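Local coordinates for protein sortase SrtE1 (Streptomyces coelicolor, PDB 5CUW) that anchors surface proteins to the cell wall as a class E sortase transpeptidase, recognising Leu-Ala-x-Thr-Gly and Leu-Pro-x-Thr-Gly sorting signals with a preference for the former, at residues Pro46-Val51 with Asn106-Gly111; Ala128-Val133 with Met173-Lys178. All coordinates share one frame; numbering follows the deposited sequence.

Contact 1. Residues Pro46-Val51 with Asn106-Gly111; sequences PKLDVV and NKLEPG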
loop_
_atom_site.group_PDB
_atom_site.type_symbol
_atom_site.label_atom_id
_atom_site.label_comp_id
_atom_site.label_asym_id
_atom_site.label_seq_id
_atom_site.Cartn_x
_atom_site.Cartn_y
_atom_site.Cartn_z
ATOM N N PRO A 46 3.569 3.853 11.281
ATOM C CA PRO A 46 3.995 4.065 12.670
ATOM C C PRO A 46 3.255 3.198 13.684
ATOM O O PRO A 46 3.874 2.756 14.642
ATOM C CB PRO A 46 3.692 5.549 12.901
ATOM C CG PRO A 46 3.849 6.157 11.556
ATOM C CD PRO A 46 3.310 5.130 10.591
ATOM N N LYS A 47 1.967 2.955 13.490
ATOM C CA LYS A 47 1.229 2.158 14.467
ATOM C C LYS A 47 1.741 0.723 14.510
ATOM O O LYS A 47 1.698 0.068 15.558
ATOM C CB LYS A 47 -0.269 2.157 14.154
ATOM C CG LYS A 47 -1.126 1.468 15.217
ATOM C CD LYS A 47 -2.586 1.524 14.819
ATOM C CE LYS A 47 -3.508 1.010 15.901
ATOM N NZ LYS A 47 -4.917 1.011 15.407
ATOM N N LEU A 48 2.225 0.244 13.367
ATOM C CA LEU A 48 2.652 -1.141 13.220
ATOM C C LEU A 48 4.176 -1.307 13.338
ATOM O O LEU A 48 4.688 -2.413 13.180
ATOM C CB LEU A 48 2.166 -1.690 11.870
ATOM C CG LEU A 48 0.705 -1.416 11.493
ATOM C CD1 LEU A 48 0.322 -2.122 10.192
ATOM C CD2 LEU A 48 -0.234 -1.818 12.612
ATOM N N ASP A 49 4.891 -0.213 13.606
ATOM C CA ASP A 49 6.355 -0.223 13.663
ATOM C C ASP A 49 6.954 -0.777 12.376
ATOM O O ASP A 49 7.889 -1.575 12.389
ATOM C CB ASP A 49 6.832 -1.022 14.867
ATOM C CG ASP A 49 6.412 -0.379 16.177
ATOM O OD1 ASP A 49 6.525 0.862 16.283
ATOM O OD2 ASP A 49 5.950 -1.104 17.086
ATOM N N VAL A 50 6.389 -0.341 11.261
ATOM C CA VAL A 50 6.807 -0.797 9.944
ATOM C C VAL A 50 7.535 0.317 9.189
ATOM O O VAL A 50 7.021 1.424 9.053
ATOM C CB VAL A 50 5.595 -1.286 9.110
ATOM C CG1 VAL A 50 5.929 -1.307 7.618
ATOM C CG2 VAL A 50 5.147 -2.657 9.581
ATOM N N VAL A 51 8.745 0.017 8.734
ATOM C CA VAL A 51 9.436 0.843 7.742
ATOM C C VAL A 51 9.990 -0.114 6.692
ATOM O O VAL A 51 10.736 -1.038 7.023
ATOM C CB VAL A 51 10.566 1.691 8.341
ATOM C CG1 VAL A 51 11.243 2.524 7.235
ATOM C CG2 VAL A 51 10.030 2.598 9.422
ATOM N N ASN A 106 -4.526 -5.390 9.473
ATOM C CA ASN A 106 -5.905 -5.460 9.934
ATOM C C ASN A 106 -6.078 -4.825 11.309
ATOM O O ASN A 106 -7.182 -4.800 11.835
ATOM C CB ASN A 106 -6.408 -6.905 9.964
ATOM C CG ASN A 106 -5.594 -7.795 10.880
ATOM O OD1 ASN A 106 -4.419 -7.536 11.148
ATOM N ND2 ASN A 106 -6.214 -8.865 11.356
ATOM N N LYS A 107 -4.995 -4.302 11.881
ATOM C CA LYS A 107 -5.097 -3.609 13.167
ATOM C C LYS A 107 -5.174 -2.094 12.971
ATOM O O LYS A 107 -5.324 -1.331 13.927
ATOM C CB LYS A 107 -3.926 -3.974 14.071
ATOM C CG LYS A 107 -3.937 -5.425 14.519
ATOM C CD LYS A 107 -5.271 -5.787 15.163
ATOM C CE LYS A 107 -5.292 -7.230 15.661
ATOM N NZ LYS A 107 -6.674 -7.685 16.017
ATOM N N LEU A 108 -5.084 -1.663 11.722
ATOM C CA LEU A 108 -5.282 -0.257 11.395
ATOM C C LEU A 108 -6.737 0.164 11.604
ATOM O O LEU A 108 -7.655 -0.579 11.277
ATOM C CB LEU A 108 -4.866 0.005 9.956
ATOM C CG LEU A 108 -3.358 -0.142 9.767
ATOM C CD1 LEU A 108 -2.949 0.119 8.328
ATOM C CD2 LEU A 108 -2.641 0.794 10.728
ATOM N N GLU A 109 -6.920 1.368 12.138
ATOM C CA GLU A 109 -8.234 1.947 12.379
ATOM C C GLU A 109 -8.341 3.256 11.615
ATOM O O GLU A 109 -7.323 3.872 11.319
ATOM C CB GLU A 109 -8.444 2.179 13.873
ATOM C CG GLU A 109 -8.493 0.897 14.674
ATOM C CD GLU A 109 -8.598 1.147 16.163
ATOM O OE1 GLU A 109 -8.186 2.236 16.620
ATOM O OE2 GLU A 109 -9.094 0.249 16.874
ATOM N N PRO A 110 -9.573 3.690 11.298
ATOM C CA PRO A 110 -9.754 4.928 10.532
ATOM C C PRO A 110 -8.985 6.105 11.119
ATOM O O PRO A 110 -9.130 6.409 12.293
ATOM C CB PRO A 110 -11.264 5.159 10.615
ATOM C CG PRO A 110 -11.823 3.784 10.660
ATOM C CD PRO A 110 -10.859 3.019 11.550
ATOM N N GLY A 111 -8.164 6.753 10.305
ATOM C CA GLY A 111 -7.370 7.865 10.786
ATOM C C GLY A 111 -5.905 7.535 11.013
ATOM O O GLY A 111 -5.076 8.446 11.093
#
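Lys47 and Leu48, in the tight turn that joins the first two strands of the sortase sheet (39-45 and 50-56), meet Lys107, Leu108 and Glu109 in the long connection between strands 87-92 and 113-117. The turn ends in a G1 beta bulge, Asp49 and Val50 both lying opposite Ile45, and the CB atoms of Lys47 and Leu48 both point toward the connection. Lys47 is fully extended: CG stands anti to the backbone N (chi1 -174°) and every later torsion is anti too, which carries NZ across to the other backbone; the nearest CA atoms, those of Lys47 and Leu108, are 7.6 Å apart. Its NZ donates to the backbone carbonyl Lys107 O at 2.8 Å, approaching in the carbonyl plane with a C=O...N angle of 156°. The same NZ lies 3.7 Å from Glu109 OE1, a long salt bridge, with the Glu109 chain crossing that of Lys47 at about a right angle. Asp112 OD2 adds a salt bridge to Lys47 NZ and also accepts the backbone N-H of Glu109. Beside this polar group runs a small apolar one. Leu108 CD2 sits 4.0 Å from Leu48 CD2, the two side chains crossing at about a right angle, and the methylene Lys47 CD passes the same Leu108 methyl at 4.2 Å. Leu108 is buried and also packs on Ile45 and Met127, whereas Lys47 and Glu109 are exposed. The ammonium thus has a hydrogen bond to a neutral carbonyl, a salt bridge to Asp112 and a longer, weaker one to Glu109; the acidic surroundings would be expected to favour its protonated form, and the short bond to a main-chain oxygen fixes where the lysine tip lies against the connection.

Contact 2. Residues Ala128-Val133 with Met173-Lys178; sequences ASILPV and MIVWGK
Ser129, Ile130 and Leu131 pair with Trp176, Val175 and Ile174 in two antiparallel strands of the sortase beta barrel, the short strand axes 4.7 Å apart. Backbone bonds come first: Trp176 N donates to Ser129 O at 2.9 Å, and Leu131 and Ile174 exchange bonds in both directions. Ala128 and Ser129 both lie opposite Trp176 in a classic beta bulge, and Trp176 O accepts from both, Ala128 N at 2.7 Å in the carbonyl plane and Ser129 N at 3.2 Å, tilted 31° from it. Apolar contacts divide between the faces. On one, Ile130 CD1 meets Val175 CG2 at 4.0 Å. On the other, Leu131 and Trp176 lie side by side, Leu131 CB 3.7 Å from Trp176 CH2, while Ile174 CG2, from the same strand as the indole, lies 3.5 Å above one face of it, offset toward the rim. Polar ends are held from outside the pair: Ser129 OG, 3.4 Å from Trp176 CE3, bonds to Ser149 O, and Trp176 NE1 to Val141 O. Strand 171-184, which carries Arg172, the inferred active-site proton donor, directly before Met173, runs between antiparallel partners 121-134 and 156-164, the latter reached through Met173, Val175 and Gly177.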
loop_
_atom_site.group_PDB
_atom_site.type_symbol
_atom_site.label_atom_id
_atom_site.label_comp_id
_atom_site.label_asym_id
_atom_site.label_seq_id
_atom_site.Cartn_x
_atom_site.Cartn_y
_atom_site.Cartn_z
ATOM N N ALA A 128 -8.836 4.385 5.768
ATOM C CA ALA A 128 -10.240 4.753 5.599
ATOM C C ALA A 128 -11.170 3.552 5.601
ATOM O O ALA A 128 -12.274 3.620 6.128
ATOM C CB ALA A 128 -10.426 5.544 4.301
ATOM N N SER A 129 -10.734 2.450 5.004
ATOM C CA SER A 129 -11.658 1.355 4.736
ATOM C C SER A 129 -10.941 0.013 4.704
ATOM O O SER A 129 -9.770 -0.059 4.337
ATOM C CB SER A 129 -12.373 1.621 3.401
ATOM O OG SER A 129 -13.264 0.579 3.082
ATOM N N ILE A 130 -11.619 -1.056 5.110
ATOM C CA ILE A 130 -10.993 -2.371 5.078
ATOM C C ILE A 130 -11.924 -3.448 4.521
ATOM O O ILE A 130 -13.114 -3.479 4.825
ATOM C CB ILE A 130 -10.516 -2.789 6.477
ATOM C CG1 ILE A 130 -9.853 -4.159 6.415
ATOM C CG2 ILE A 130 -11.691 -2.801 7.451
ATOM C CD1 ILE A 130 -9.129 -4.548 7.673
ATOM N N LEU A 131 -11.358 -4.318 3.691
ATOM C CA LEU A 131 -12.031 -5.498 3.169
ATOM C C LEU A 131 -11.212 -6.686 3.669
ATOM O O LEU A 131 -10.162 -6.996 3.109
ATOM C CB LEU A 131 -12.119 -5.454 1.629
ATOM C CG LEU A 131 -12.670 -6.641 0.823
ATOM C CD1 LEU A 131 -14.084 -7.008 1.247
ATOM C CD2 LEU A 131 -12.636 -6.357 -0.691
ATOM N N PRO A 132 -11.655 -7.317 4.768
ATOM C CA PRO A 132 -10.806 -8.321 5.422
ATOM C C PRO A 132 -10.628 -9.617 4.625
ATOM O O PRO A 132 -9.597 -10.261 4.786
ATOM C CB PRO A 132 -11.535 -8.595 6.754
ATOM C CG PRO A 132 -12.951 -8.226 6.511
ATOM C CD PRO A 132 -12.934 -7.106 5.479
ATOM N N VAL A 133 -11.602 -10.008 3.809
ATOM C CA VAL A 133 -11.470 -11.246 3.033
ATOM C C VAL A 133 -12.055 -11.081 1.624
ATOM O O VAL A 133 -13.196 -10.646 1.474
ATOM C CB VAL A 133 -12.172 -12.441 3.730
ATOM C CG1 VAL A 133 -11.868 -13.737 2.984
ATOM C CG2 VAL A 133 -11.734 -12.564 5.205
ATOM N N MET A 173 -6.539 -9.836 1.846
ATOM C CA MET A 173 -7.039 -8.789 2.735
ATOM C C MET A 173 -6.623 -7.441 2.173
ATOM O O MET A 173 -5.456 -7.251 1.817
ATOM C CB MET A 173 -6.485 -8.981 4.158
ATOM C CG MET A 173 -6.554 -7.734 5.028
ATOM S SD MET A 173 -6.136 -8.093 6.757
ATOM C CE MET A 173 -4.459 -8.701 6.598
ATOM N N ILE A 174 -7.559 -6.507 2.095
ATOM C CA ILE A 174 -7.310 -5.203 1.480
ATOM C C ILE A 174 -7.556 -4.057 2.471
ATOM O O ILE A 174 -8.593 -4.007 3.125
ATOM C CB ILE A 174 -8.220 -4.992 0.250
ATOM C CG1 ILE A 174 -8.333 -6.280 -0.572
ATOM C CG2 ILE A 174 -7.751 -3.809 -0.586
ATOM C CD1 ILE A 174 -7.038 -6.767 -1.154
ATOM N N VAL A 175 -6.607 -3.137 2.571
ATOM C CA VAL A 175 -6.788 -1.936 3.382
ATOM C C VAL A 175 -6.615 -0.695 2.490
ATOM O O VAL A 175 -5.655 -0.627 1.732
ATOM C CB VAL A 175 -5.785 -1.913 4.547
ATOM C CG1 VAL A 175 -5.820 -0.587 5.276
ATOM C CG2 VAL A 175 -6.056 -3.073 5.487
ATOM N N TRP A 176 -7.557 0.253 2.557
ATOM C CA TRP A 176 -7.500 1.500 1.769
ATOM C C TRP A 176 -7.319 2.748 2.639
ATOM O O TRP A 176 -7.856 2.832 3.752
ATOM C CB TRP A 176 -8.782 1.704 0.942
ATOM C CG TRP A 176 -9.082 0.671 -0.122
ATOM C CD1 TRP A 176 -8.516 0.594 -1.380
ATOM C CD2 TRP A 176 -10.064 -0.376 -0.064
ATOM N NE1 TRP A 176 -9.065 -0.456 -2.076
ATOM C CE2 TRP A 176 -10.015 -1.066 -1.298
ATOM C CE3 TRP A 176 -10.969 -0.807 0.913
ATOM C CZ2 TRP A 176 -10.835 -2.157 -1.578
ATOM C CZ3 TRP A 176 -11.781 -1.894 0.634
ATOM C CH2 TRP A 176 -11.710 -2.556 -0.602
ATOM N N GLY A 177 -6.598 3.729 2.102
ATOM C CA GLY A 177 -6.422 5.017 2.748
ATOM C C GLY A 177 -6.629 6.171 1.777
ATOM O O GLY A 177 -6.705 5.960 0.563
ATOM N N LYS A 178 -6.718 7.385 2.318
ATOM C CA LYS A 178 -6.918 8.607 1.525
ATOM C C LYS A 178 -5.864 9.634 1.869
ATOM O O LYS A 178 -5.584 9.847 3.045
ATOM C CB LYS A 178 -8.293 9.221 1.793
ATOM C CG LYS A 178 -9.464 8.330 1.496
ATOM C CD LYS A 178 -10.763 9.066 1.787
ATOM C CE LYS A 178 -10.774 9.631 3.198
ATOM N NZ LYS A 178 -12.042 10.352 3.501
#

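The two contacts, with centres 12 Å apart, reach the same sheet and touch through the connection 106-111 and the Ile130-Val175 face. Leu108 CD1 of contact 1 lies 4.2 Å from Val175 CG1 of contact 2, so Leu108 serves both contacts. Asn106 CA also meets Ile130 CD1 at 4.0 Å. Contact 1 lies away from the catalytic and substrate-recognition residues. Contact 2 reaches toward them: the Ile174 side chain lies about 4 Å (nearest atoms) from that of Arg172, inferred to be the active-site proton donor, and about 7 Å from that of Tyr72, inferred to take part in substrate recognition.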